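Local structure of solute-binding periplasmic protein of iron/siderophore ABC transporter (Yersinia pestis, 6B2Y) at residues 220-225 / 277-282; 231-236 / 250-255; 273-278 / 325-330; 293-298 / 378-383. The protein probably binds chelated iron in the periplasm and delivers it to an ABC transporter for uptake across the inner membrane. All blocks are in the same frame, centred on the assembly; numbering follows the deposited sequence.

Contact 1 (220-225 / 277-282)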
loop_
_atom_site.group_PDB
_atom_site.type_symbol
_atom_site.label_atom_id
_atom_site.label_comp_id
_atom_site.label_asym_id
_atom_site.label_seq_id
_atom_site.Cartn_x
_atom_site.Cartn_y
_atom_site.Cartn_z
ATOM N N ILE A 220 -7.803 2.257 -13.238
ATOM C CA ILE A 220 -7.177 2.919 -12.093
ATOM C C ILE A 220 -5.964 3.708 -12.578
ATOM O O ILE A 220 -5.038 3.153 -13.177
ATOM C CB ILE A 220 -6.792 1.928 -10.979
ATOM C CG1 ILE A 220 -6.243 2.706 -9.770
ATOM C CG2 ILE A 220 -5.778 0.908 -11.456
ATOM C CD1 ILE A 220 -6.764 2.233 -8.451
ATOM N N GLU A 221 -5.969 5.013 -12.321
ATOM C CA GLU A 221 -4.832 5.864 -12.638
ATOM C C GLU A 221 -4.027 6.038 -11.358
ATOM O O GLU A 221 -4.438 6.767 -10.453
ATOM C CB GLU A 221 -5.286 7.210 -13.198
ATOM C CG GLU A 221 -4.135 7.987 -13.782
ATOM C CD GLU A 221 -4.519 9.383 -14.207
ATOM O OE1 GLU A 221 -3.604 10.160 -14.535
ATOM O OE2 GLU A 221 -5.727 9.696 -14.209
ATOM N N LEU A 222 -2.892 5.343 -11.271
ATOM C CA LEU A 222 -2.043 5.447 -10.090
ATOM C C LEU A 222 -1.289 6.778 -10.071
ATOM O O LEU A 222 -0.741 7.217 -11.083
ATOM C CB LEU A 222 -1.056 4.285 -10.047
ATOM C CG LEU A 222 -1.720 2.915 -9.940
ATOM C CD1 LEU A 222 -0.685 1.792 -10.151
ATOM C CD2 LEU A 222 -2.400 2.774 -8.578
ATOM N N ARG A 223 -1.231 7.389 -8.890
ATOM C CA ARG A 223 -0.601 8.702 -8.721
ATOM C C ARG A 223 -1.112 9.690 -9.757
ATOM O O ARG A 223 -0.338 10.399 -10.404
ATOM C CB ARG A 223 0.916 8.588 -8.742
ATOM C CG ARG A 223 1.442 7.505 -7.807
ATOM C CD ARG A 223 2.937 7.284 -7.963
ATOM N NE ARG A 223 3.297 6.940 -9.334
ATOM C CZ ARG A 223 4.136 7.658 -10.077
ATOM N NH1 ARG A 223 4.419 7.281 -11.318
ATOM N NH2 ARG A 223 4.693 8.756 -9.573
ATOM N N ALA A 224 -2.433 9.696 -9.941
ATOM C CA ALA A 224 -3.080 10.495 -10.969
ATOM C C ALA A 224 -2.679 11.958 -10.868
ATOM O O ALA A 224 -2.720 12.552 -9.784
ATOM C CB ALA A 224 -4.591 10.363 -10.840
ATOM N N GLY A 225 -2.303 12.529 -12.008
ATOM C CA GLY A 225 -2.008 13.942 -12.102
ATOM C C GLY A 225 -0.668 14.353 -11.547
ATOM O O GLY A 225 -0.339 15.541 -11.598
ATOM N N ILE A 277 -10.929 5.299 -11.180
ATOM C CA ILE A 277 -10.314 5.407 -9.862
ATOM C C ILE A 277 -8.988 6.131 -10.015
ATOM O O ILE A 277 -8.192 5.789 -10.897
ATOM C CB ILE A 277 -10.074 4.027 -9.210
ATOM C CG1 ILE A 277 -11.347 3.188 -9.213
ATOM C CG2 ILE A 277 -9.586 4.193 -7.772
ATOM C CD1 ILE A 277 -11.167 1.835 -8.522
ATOM N N ALA A 278 -8.738 7.104 -9.140
ATOM C CA ALA A 278 -7.442 7.761 -9.040
ATOM C C ALA A 278 -6.795 7.401 -7.709
ATOM O O ALA A 278 -7.472 7.349 -6.683
ATOM C CB ALA A 278 -7.586 9.291 -9.144
ATOM N N SER A 279 -5.489 7.154 -7.711
ATOM C CA SER A 279 -4.762 6.981 -6.457
ATOM C C SER A 279 -3.887 8.195 -6.198
ATOM O O SER A 279 -3.406 8.848 -7.129
ATOM C CB SER A 279 -3.881 5.717 -6.433
ATOM O OG SER A 279 -2.606 5.948 -7.012
ATOM N N GLY A 280 -3.666 8.473 -4.916
ATOM C CA GLY A 280 -2.777 9.558 -4.548
ATOM C C GLY A 280 -2.552 9.592 -3.056
ATOM O O GLY A 280 -3.185 8.863 -2.292
ATOM N N GLY A 281 -1.641 10.480 -2.640
ATOM C CA GLY A 281 -1.285 10.564 -1.233
ATOM C C GLY A 281 -0.705 11.912 -0.856
ATOM O O GLY A 281 0.117 12.025 0.065
ATOM N N LYS A 282 -1.125 12.948 -1.571
ATOM C CA LYS A 282 -0.595 14.279 -1.295
ATOM C C LYS A 282 -1.092 14.798 0.049
ATOM O O LYS A 282 -2.140 14.392 0.564
ATOM C CB LYS A 282 -0.984 15.259 -2.407
ATOM C CG LYS A 282 -0.305 14.989 -3.738
ATOM C CD LYS A 282 1.203 15.070 -3.618
ATOM C CE LYS A 282 1.871 14.720 -4.938
ATOM N NZ LYS A 282 3.307 14.404 -4.723
HETATM O O HOH W 1 -2.772 11.627 -7.366
#
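Ile220 lies beside Ile277 where strands 217-221 and 275-280 run parallel in the mixed sheet of this periplasmic binding protein. Followed outward, the Ile220 side chain stays on its neighbour: CB and CG1 pass over Ile277 O, CG1 also nears Ile277 CB, and CD1 ends 3.5 Å from Ile277 CG2. CG1 stands anti to the backbone N (chi1 -176°), and the two isoleucines cross obliquely on the face covered by helix 340-350 through Phe346. Straight backbone bonds join the strands, Glu221 N to Ile277 O and Ser279 N to Glu221 O. On the other face Ala224 CB meets Ala278 CB at 3.6 Å, while the Glu221 carboxylate bonds to Tyr276 OH and makes a salt bridge with Arg312.

Beyond Glu221 the chain makes a type II turn to Ala224, and Ser279 holds that turn with both its oxygens. Its carbonyl O accepts from Ala224 N at 3.1 Å. A water donates to Ser279 O and to Ala224 O, bridging the two carbonyls. Ser279 OG, also hydrogen-bonded to His331 ND1, accepts from Arg223 N at 2.7 Å with an N-H...O angle of 165°.

Contact 2 (231-236 / 250-255)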
loop_
_atom_site.group_PDB
_atom_site.type_symbol
_atom_site.label_atom_id
_atom_site.label_comp_id
_atom_site.label_asym_id
_atom_site.label_seq_id
_atom_site.Cartn_x
_atom_site.Cartn_y
_atom_site.Cartn_z
ATOM N N CYS A 231 -1.199 8.479 -16.930
ATOM C CA CYS A 231 -1.899 7.213 -16.845
ATOM C C CYS A 231 -0.930 6.069 -16.579
ATOM O O CYS A 231 -0.866 5.095 -17.339
ATOM C CB CYS A 231 -2.727 6.978 -18.108
ATOM S SG CYS A 231 -3.681 8.428 -18.779
ATOM N N GLY A 232 -0.156 6.201 -15.511
ATOM C CA GLY A 232 0.334 5.018 -14.840
ATOM C C GLY A 232 -0.833 4.215 -14.307
ATOM O O GLY A 232 -1.870 4.767 -13.944
ATOM N N THR A 233 -0.681 2.894 -14.302
ATOM C CA THR A 233 -1.790 2.037 -13.924
ATOM C C THR A 233 -1.224 0.692 -13.482
ATOM O O THR A 233 -0.005 0.496 -13.435
ATOM C CB THR A 233 -2.794 1.893 -15.078
ATOM O OG1 THR A 233 -3.977 1.244 -14.604
ATOM C CG2 THR A 233 -2.197 1.101 -16.241
ATOM N N ALA A 234 -2.127 -0.218 -13.131
ATOM C CA ALA A 234 -1.806 -1.586 -12.743
ATOM C C ALA A 234 -2.365 -2.550 -13.775
ATOM O O ALA A 234 -3.508 -2.397 -14.229
ATOM C CB ALA A 234 -2.386 -1.923 -11.366
ATOM N N GLY A 235 -1.560 -3.552 -14.135
ATOM C CA GLY A 235 -2.004 -4.571 -15.074
ATOM C C GLY A 235 -2.252 -5.914 -14.413
ATOM O O GLY A 235 -3.236 -6.087 -13.685
ATOM N N LYS A 236 -1.358 -6.877 -14.649
ATOM C CA LYS A 236 -1.505 -8.219 -14.072
ATOM C C LYS A 236 -0.843 -8.291 -12.695
ATOM O O LYS A 236 0.187 -8.944 -12.489
ATOM C CB LYS A 236 -0.915 -9.268 -15.006
ATOM C CG LYS A 236 -1.433 -9.204 -16.434
ATOM C CD LYS A 236 -0.352 -9.733 -17.384
ATOM C CE LYS A 236 -0.968 -10.351 -18.622
ATOM N NZ LYS A 236 -1.502 -9.283 -19.496
ATOM N N ASN A 250 -10.557 -4.983 -14.901
ATOM C CA ASN A 250 -9.459 -4.036 -15.101
ATOM C C ASN A 250 -9.130 -3.898 -16.586
ATOM O O ASN A 250 -8.556 -4.812 -17.191
ATOM C CB ASN A 250 -8.235 -4.495 -14.307
ATOM C CG ASN A 250 -7.021 -3.615 -14.537
ATOM O OD1 ASN A 250 -7.128 -2.508 -15.069
ATOM N ND2 ASN A 250 -5.841 -4.109 -14.128
ATOM N N ILE A 251 -9.470 -2.738 -17.177
ATOM C CA ILE A 251 -9.237 -2.524 -18.605
ATOM C C ILE A 251 -7.759 -2.558 -18.958
ATOM O O ILE A 251 -7.408 -2.700 -20.135
ATOM C CB ILE A 251 -9.867 -1.191 -19.082
ATOM C CG1 ILE A 251 -9.118 0.004 -18.478
ATOM C CG2 ILE A 251 -11.355 -1.161 -18.739
ATOM C CD1 ILE A 251 -9.096 1.270 -19.342
ATOM N N ALA A 252 -6.871 -2.436 -17.970
ATOM C CA ALA A 252 -5.439 -2.475 -18.232
ATOM C C ALA A 252 -4.843 -3.883 -18.123
ATOM O O ALA A 252 -3.684 -4.069 -18.501
ATOM C CB ALA A 252 -4.700 -1.517 -17.279
ATOM N N LYS A 253 -5.618 -4.874 -17.664
ATOM C CA LYS A 253 -5.060 -6.201 -17.397
ATOM C C LYS A 253 -4.451 -6.817 -18.653
ATOM O O LYS A 253 -3.344 -7.364 -18.614
ATOM C CB LYS A 253 -6.139 -7.119 -16.814
ATOM C CG LYS A 253 -5.604 -8.464 -16.289
ATOM C CD LYS A 253 -6.708 -9.272 -15.584
ATOM C CE LYS A 253 -6.119 -10.412 -14.748
ATOM N NZ LYS A 253 -7.129 -11.132 -13.907
ATOM N N ASN A 254 -5.161 -6.741 -19.782
ATOM C CA ASN A 254 -4.627 -7.259 -21.039
ATOM C C ASN A 254 -3.635 -6.313 -21.705
ATOM O O ASN A 254 -3.042 -6.688 -22.721
ATOM C CB ASN A 254 -5.757 -7.549 -22.034
ATOM C CG ASN A 254 -6.778 -8.536 -21.499
ATOM O OD1 ASN A 254 -6.426 -9.570 -20.923
ATOM N ND2 ASN A 254 -8.059 -8.220 -21.688
ATOM N N LEU A 255 -3.432 -5.109 -21.172
ATOM C CA LEU A 255 -2.633 -4.098 -21.856
ATOM C C LEU A 255 -1.186 -4.044 -21.396
ATOM O O LEU A 255 -0.370 -3.385 -22.053
ATOM C CB LEU A 255 -3.258 -2.704 -21.679
ATOM C CG LEU A 255 -4.574 -2.398 -22.399
ATOM C CD1 LEU A 255 -5.076 -1.029 -21.985
ATOM C CD2 LEU A 255 -4.394 -2.475 -23.911
HETATM O O HOH W 2 -6.695 0.193 -14.922
HETATM O O HOH W 3 -6.153 -6.793 -13.045
#
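Asn250 is gripped at both ends of its amide, and its OD1 takes two donors: Ala252 N at 2.9 Å, which closes an Asx turn, and a water at 2.7 Å that also donates to Thr233 OG1. The Asx turn sits within a type I turn, Asn250 to Lys253, starting on the last residue of strand 249-250, an outermost strand of the mixed sheet. The Ala252 N-H comes to OD1 from well above the amide plane.

The other end of the amide reaches across to the chain leaving strand 232-234. CG stands anti to the backbone N (chi1 176°), and ND2 donates to Ala234 O at 2.9 Å. The bond is nearly straight, 170° at the hydrogen, and lies close to the Asn250 amide plane, although it meets the Ala234 carbonyl from above its plane. A second water accepts from ND2 and lies 3.1 Å from Gly235 O, to which it may donate. Ala252 CB lies 3.4 Å from Ala234 O and 3.8 Å from Thr233 CG2. Thr233 OG1 itself bonds to Ile220 O of strand 217-221 in the mixed sheet.

Lys253 runs out extended to a salt bridge with Asp244, whereas Lys236 lays its CG over Lys253 O and then bends at its last torsion (chi4 73°). Its NZ bonds to Leu256 O and donates to Lys253 O at 2.8 Å in the plane of that carbonyl.

Contact 3 (273-278 / 325-330)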
loop_
_atom_site.group_PDB
_atom_site.type_symbol
_atom_site.label_atom_id
_atom_site.label_comp_id
_atom_site.label_asym_id
_atom_site.label_seq_id
_atom_site.Cartn_x
_atom_site.Cartn_y
_atom_site.Cartn_z
ATOM N N PRO A 273 -14.103 3.225 -19.835
ATOM C CA PRO A 273 -14.358 2.405 -18.644
ATOM C C PRO A 273 -15.610 2.845 -17.905
ATOM O O PRO A 273 -15.928 4.035 -17.818
ATOM C CB PRO A 273 -13.104 2.626 -17.787
ATOM C CG PRO A 273 -12.573 3.965 -18.244
ATOM C CD PRO A 273 -12.856 4.010 -19.707
ATOM N N ASP A 274 -16.308 1.860 -17.342
ATOM C CA ASP A 274 -17.501 2.157 -16.556
ATOM C C ASP A 274 -17.162 2.971 -15.311
ATOM O O ASP A 274 -17.936 3.848 -14.904
ATOM C CB ASP A 274 -18.205 0.868 -16.147
ATOM C CG ASP A 274 -18.736 0.095 -17.331
ATOM O OD1 ASP A 274 -19.114 0.731 -18.343
ATOM O OD2 ASP A 274 -18.788 -1.154 -17.240
ATOM N N ILE A 275 -16.012 2.687 -14.695
ATOM C CA ILE A 275 -15.627 3.241 -13.400
ATOM C C ILE A 275 -14.202 3.768 -13.500
ATOM O O ILE A 275 -13.340 3.132 -14.115
ATOM C CB ILE A 275 -15.748 2.172 -12.292
ATOM C CG1 ILE A 275 -17.215 1.810 -12.064
ATOM C CG2 ILE A 275 -15.088 2.629 -10.992
ATOM C CD1 ILE A 275 -17.421 0.665 -11.109
ATOM N N TYR A 276 -13.954 4.937 -12.897
ATOM C CA TYR A 276 -12.638 5.566 -12.883
ATOM C C TYR A 276 -12.172 5.709 -11.443
ATOM O O TYR A 276 -12.929 6.175 -10.585
ATOM C CB TYR A 276 -12.656 6.945 -13.568
ATOM C CG TYR A 276 -11.378 7.733 -13.336
ATOM C CD1 TYR A 276 -10.286 7.576 -14.170
ATOM C CD2 TYR A 276 -11.272 8.623 -12.279
ATOM C CE1 TYR A 276 -9.114 8.279 -13.964
ATOM C CE2 TYR A 276 -10.093 9.335 -12.055
ATOM C CZ TYR A 276 -9.027 9.165 -12.907
ATOM O OH TYR A 276 -7.856 9.857 -12.699
ATOM N N ILE A 277 -10.929 5.299 -11.180
ATOM C CA ILE A 277 -10.314 5.407 -9.862
ATOM C C ILE A 277 -8.988 6.131 -10.015
ATOM O O ILE A 277 -8.192 5.789 -10.897
ATOM C CB ILE A 277 -10.074 4.027 -9.210
ATOM C CG1 ILE A 277 -11.347 3.188 -9.213
ATOM C CG2 ILE A 277 -9.586 4.193 -7.772
ATOM C CD1 ILE A 277 -11.167 1.835 -8.522
ATOM N N ALA A 278 -8.738 7.104 -9.140
ATOM C CA ALA A 278 -7.442 7.761 -9.040
ATOM C C ALA A 278 -6.795 7.401 -7.709
ATOM O O ALA A 278 -7.472 7.349 -6.683
ATOM C CB ALA A 278 -7.586 9.291 -9.144
ATOM N N HIS A 325 -19.318 8.070 -11.471
ATOM C CA HIS A 325 -18.626 6.805 -11.246
ATOM C C HIS A 325 -17.122 7.051 -11.137
ATOM O O HIS A 325 -16.309 6.392 -11.785
ATOM C CB HIS A 325 -18.944 5.805 -12.358
ATOM C CG HIS A 325 -20.404 5.502 -12.490
ATOM N ND1 HIS A 325 -21.055 4.608 -11.669
ATOM C CD2 HIS A 325 -21.345 5.999 -13.330
ATOM C CE1 HIS A 325 -22.333 4.556 -12.003
ATOM N NE2 HIS A 325 -22.535 5.390 -13.010
ATOM N N SER A 326 -16.737 8.014 -10.294
ATOM C CA SER A 326 -15.333 8.361 -10.095
ATOM C C SER A 326 -15.008 8.353 -8.609
ATOM O O SER A 326 -15.823 8.781 -7.779
ATOM C CB SER A 326 -15.007 9.731 -10.711
ATOM O OG SER A 326 -14.945 9.657 -12.133
ATOM N N TYR A 327 -13.813 7.850 -8.276
ATOM C CA TYR A 327 -13.416 7.602 -6.892
ATOM C C TYR A 327 -11.915 7.818 -6.757
ATOM O O TYR A 327 -11.186 7.825 -7.748
ATOM C CB TYR A 327 -13.784 6.165 -6.447
ATOM C CG TYR A 327 -15.195 5.775 -6.841
ATOM C CD1 TYR A 327 -16.239 5.915 -5.941
ATOM C CD2 TYR A 327 -15.481 5.280 -8.121
ATOM C CE1 TYR A 327 -17.531 5.577 -6.290
ATOM C CE2 TYR A 327 -16.787 4.949 -8.488
ATOM C CZ TYR A 327 -17.802 5.099 -7.560
ATOM O OH TYR A 327 -19.106 4.774 -7.889
ATOM N N ALA A 328 -11.455 7.984 -5.513
ATOM C CA ALA A 328 -10.024 8.040 -5.241
ATOM C C ALA A 328 -9.668 7.127 -4.076
ATOM O O ALA A 328 -10.441 6.968 -3.125
ATOM C CB ALA A 328 -9.533 9.469 -4.940
ATOM N N ILE A 329 -8.474 6.536 -4.168
ATOM C CA ILE A 329 -7.958 5.595 -3.182
ATOM C C ILE A 329 -6.551 6.021 -2.773
ATOM O O ILE A 329 -5.786 6.552 -3.584
ATOM C CB ILE A 329 -7.953 4.151 -3.747
ATOM C CG1 ILE A 329 -7.610 3.154 -2.645
ATOM C CG2 ILE A 329 -6.979 4.044 -4.933
ATOM C CD1 ILE A 329 -8.713 2.976 -1.614
ATOM N N TRP A 330 -6.205 5.765 -1.509
ATOM C CA TRP A 330 -4.867 6.088 -1.003
ATOM C C TRP A 330 -3.810 5.246 -1.705
ATOM O O TRP A 330 -3.898 4.013 -1.733
ATOM C CB TRP A 330 -4.822 5.843 0.502
ATOM C CG TRP A 330 -3.617 6.338 1.256
ATOM C CD1 TRP A 330 -3.143 7.623 1.313
ATOM C CD2 TRP A 330 -2.784 5.565 2.128
ATOM N NE1 TRP A 330 -2.051 7.694 2.156
ATOM C CE2 TRP A 330 -1.811 6.445 2.670
ATOM C CE3 TRP A 330 -2.765 4.213 2.510
ATOM C CZ2 TRP A 330 -0.831 6.019 3.559
ATOM C CZ3 TRP A 330 -1.785 3.785 3.398
ATOM C CH2 TRP A 330 -0.827 4.683 3.907
#
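The Tyr327 ring has the backbone carbonyl Tyr276 O at its edge, near the ring plane, with CD2 the nearest ring atom at 3.7 Å. Ile275 CG2 comes obliquely to Tyr327 CE2, 3.8 Å away, and Trp349 of helix 340-350 stacks on the ring. The Tyr276 ring belongs to the opposite face of the sheet. There its CD2 is 3.8 Å from Ser326 OG, again obliquely, and the ring packs against Ile309 and Leu310 of helix 299-310.

Between these rings run two parallel strands, 275-278 and 326-330, twisted by 32° and paired from Tyr276 with Ser326 to Ala278 with Ala328. The four backbone bonds start with Tyr276 N to His325 O and finish with Ile329 N to Ala278 O at 2.8 Å. Further along the Tyr327 face, Ile277 CG2 meets Ile329 CG2 at 3.9 Å, and both side chains also touch Phe346 of helix 340-350.

The chemistry is that of a helix-flanked core sheet, in which buried backbone polar groups satisfy one another. The Tyr327 face is apolar and aromatic here, while the Tyr276 face also holds polar groups that need partners of their own: Ser326, whose OG bonds to Ala320 O, the tyrosine hydroxyl and the buried carboxylate of Glu221.

Contact 4 (293-298 / 378-383)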
loop_
_atom_site.group_PDB
_atom_site.type_symbol
_atom_site.label_atom_id
_atom_site.label_comp_id
_atom_site.label_asym_id
_atom_site.label_seq_id
_atom_site.Cartn_x
_atom_site.Cartn_y
_atom_site.Cartn_z
ATOM N N LEU A 293 -4.866 12.681 0.138
ATOM C CA LEU A 293 -5.393 11.646 1.019
ATOM C C LEU A 293 -4.327 11.290 2.040
ATOM O O LEU A 293 -3.129 11.434 1.766
ATOM C CB LEU A 293 -5.792 10.377 0.242
ATOM C CG LEU A 293 -6.891 10.509 -0.805
ATOM C CD1 LEU A 293 -6.829 9.352 -1.802
ATOM C CD2 LEU A 293 -8.240 10.575 -0.127
ATOM N N GLY A 294 -4.760 10.812 3.222
ATOM C CA GLY A 294 -3.843 10.341 4.240
ATOM C C GLY A 294 -4.299 10.698 5.647
ATOM O O GLY A 294 -5.410 11.174 5.870
ATOM N N ALA A 295 -3.400 10.471 6.614
ATOM C CA ALA A 295 -3.778 10.469 8.027
ATOM C C ALA A 295 -4.171 11.847 8.534
ATOM O O ALA A 295 -4.752 11.941 9.621
ATOM C CB ALA A 295 -2.639 9.909 8.881
ATOM N N GLN A 296 -3.872 12.904 7.781
ATOM C CA GLN A 296 -4.188 14.266 8.198
ATOM C C GLN A 296 -5.141 14.949 7.232
ATOM O O GLN A 296 -5.337 16.172 7.314
ATOM C CB GLN A 296 -2.902 15.087 8.346
ATOM C CG GLN A 296 -1.930 14.536 9.402
ATOM C CD GLN A 296 -0.635 15.325 9.474
ATOM O OE1 GLN A 296 0.013 15.582 8.458
ATOM N NE2 GLN A 296 -0.262 15.734 10.684
ATOM N N VAL A 297 -5.754 14.199 6.323
ATOM C CA VAL A 297 -6.647 14.757 5.319
ATOM C C VAL A 297 -8.086 14.594 5.790
ATOM O O VAL A 297 -8.478 13.519 6.260
ATOM C CB VAL A 297 -6.428 14.080 3.954
ATOM C CG1 VAL A 297 -7.478 14.542 2.963
ATOM C CG2 VAL A 297 -5.033 14.409 3.453
ATOM N N THR A 298 -8.873 15.676 5.677
ATOM C CA THR A 298 -10.291 15.665 6.003
ATOM C C THR A 298 -11.108 15.273 4.783
ATOM O O THR A 298 -10.650 15.428 3.648
ATOM C CB THR A 298 -10.732 17.052 6.484
ATOM O OG1 THR A 298 -10.698 17.974 5.382
ATOM C CG2 THR A 298 -9.812 17.551 7.570
ATOM N N GLY A 378 -7.928 10.749 9.599
ATOM C CA GLY A 378 -7.782 11.156 8.216
ATOM C C GLY A 378 -8.725 10.451 7.255
ATOM O O GLY A 378 -9.741 9.858 7.631
ATOM N N THR A 379 -8.356 10.524 5.979
ATOM C CA THR A 379 -9.222 10.131 4.873
ATOM C C THR A 379 -8.400 9.332 3.871
ATOM O O THR A 379 -7.445 9.858 3.292
ATOM C CB THR A 379 -9.827 11.365 4.202
ATOM O OG1 THR A 379 -10.532 12.143 5.182
ATOM C CG2 THR A 379 -10.762 10.969 3.064
ATOM N N TYR A 380 -8.785 8.078 3.638
ATOM C CA TYR A 380 -8.014 7.207 2.763
ATOM C C TYR A 380 -8.769 6.770 1.513
ATOM O O TYR A 380 -8.200 6.059 0.679
ATOM C CB TYR A 380 -7.545 5.978 3.550
ATOM C CG TYR A 380 -6.517 6.302 4.601
ATOM C CD1 TYR A 380 -6.898 6.691 5.883
ATOM C CD2 TYR A 380 -5.164 6.223 4.324
ATOM C CE1 TYR A 380 -5.952 6.973 6.863
ATOM C CE2 TYR A 380 -4.211 6.503 5.294
ATOM C CZ TYR A 380 -4.613 6.886 6.556
ATOM O OH TYR A 380 -3.654 7.171 7.519
ATOM N N TRP A 381 -10.024 7.177 1.356
ATOM C CA TRP A 381 -10.779 6.928 0.137
ATOM C C TRP A 381 -11.890 7.966 0.085
ATOM O O TRP A 381 -12.233 8.572 1.107
ATOM C CB TRP A 381 -11.345 5.505 0.103
ATOM C CG TRP A 381 -12.049 5.109 1.352
ATOM C CD1 TRP A 381 -13.346 5.407 1.701
ATOM C CD2 TRP A 381 -11.512 4.337 2.430
ATOM N NE1 TRP A 381 -13.642 4.861 2.928
ATOM C CE2 TRP A 381 -12.535 4.201 3.398
ATOM C CE3 TRP A 381 -10.264 3.742 2.676
ATOM C CZ2 TRP A 381 -12.343 3.516 4.595
ATOM C CZ3 TRP A 381 -10.085 3.048 3.866
ATOM C CH2 TRP A 381 -11.116 2.940 4.808
ATOM N N ILE A 382 -12.441 8.173 -1.110
ATOM C CA ILE A 382 -13.520 9.147 -1.282
ATOM C C ILE A 382 -14.216 8.904 -2.614
ATOM O O ILE A 382 -13.596 8.485 -3.597
ATOM C CB ILE A 382 -12.981 10.597 -1.168
ATOM C CG1 ILE A 382 -14.089 11.538 -0.690
ATOM C CG2 ILE A 382 -12.395 11.077 -2.487
ATOM C CD1 ILE A 382 -14.265 11.534 0.803
ATOM N N GLU A 383 -15.521 9.164 -2.644
ATOM C CA GLU A 383 -16.280 9.178 -3.884
ATOM C C GLU A 383 -16.516 10.618 -4.318
ATOM O O GLU A 383 -16.821 11.482 -3.491
ATOM C CB GLU A 383 -17.628 8.468 -3.738
ATOM C CG GLU A 383 -17.700 7.445 -2.635
ATOM C CD GLU A 383 -19.085 6.825 -2.508
ATOM O OE1 GLU A 383 -19.788 6.710 -3.538
ATOM O OE2 GLU A 383 -19.465 6.451 -1.377
#
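A single antiparallel bridge, Gly294 with Thr379, ties the loop ahead of helix 299-310 to the chain entering strand 381-383, one of the two outermost strands of the mixed sheet. Gly294 N donates to Thr379 O at 2.9 Å and Thr379 N returns a bond to Gly294 O at 3.0 Å. Gly294 O also accepts from Val297 N, closing a type I turn from Gly294 to Val297; the two N-H groups arrive from opposite faces of the carbonyl plane. Gly378, without a side chain, packs its CA against this turn, 3.1 Å from Val297 O and 3.3 Å from Gly294 O.

Leu293 and Val297 cross the Thr379 side chain at about right angles. Val297 CG1 reaches Thr379 CB, and Leu293 CD2 lies 4.1 Å from Thr379 CG2, with Leu293 CB over Thr379 O.

Gly294 C lies over one face of the Tyr380 ring, 3.9 Å above the plane and offset toward the rim. The Tyr380 OH comes 3.2 Å from Ala295 CB. Trp330 meets this ring edge-to-face.

Thr298 N-caps the helix that follows. Val297 O, one residue earlier, accepts from Thr379 OG1 at 2.7 Å; that hydroxyl, anti to its own carbonyl carbon (chi1 -56°), comes from above the plane of the Val297 carbonyl.

Overall arrangement
Contacts 1, 3 and 4 follow one mixed sheet from strand 217-221 to 381-383, and contact 2 borders it through Asn250 of strand 249-250. Contacts 1 and 3, centres about 9 Å apart, share strand 275-280 and the residues Ile277 and Ala278. Contact 4 adds the antiparallel end strand through Ala328 N to Ile382 O and Trp330 N to Tyr380 O; its segments alternate with those of contact 3 along the chain. Contact 2 is nested inside the loop closed by contact 1 and touches it through Thr233 and Gly232, but its centre lies about 25 Å from that of contact 4. Together they build the lobe around this sheet; the all-parallel sheet forms a second unit, consistent with a two-lobed periplasmic binding protein.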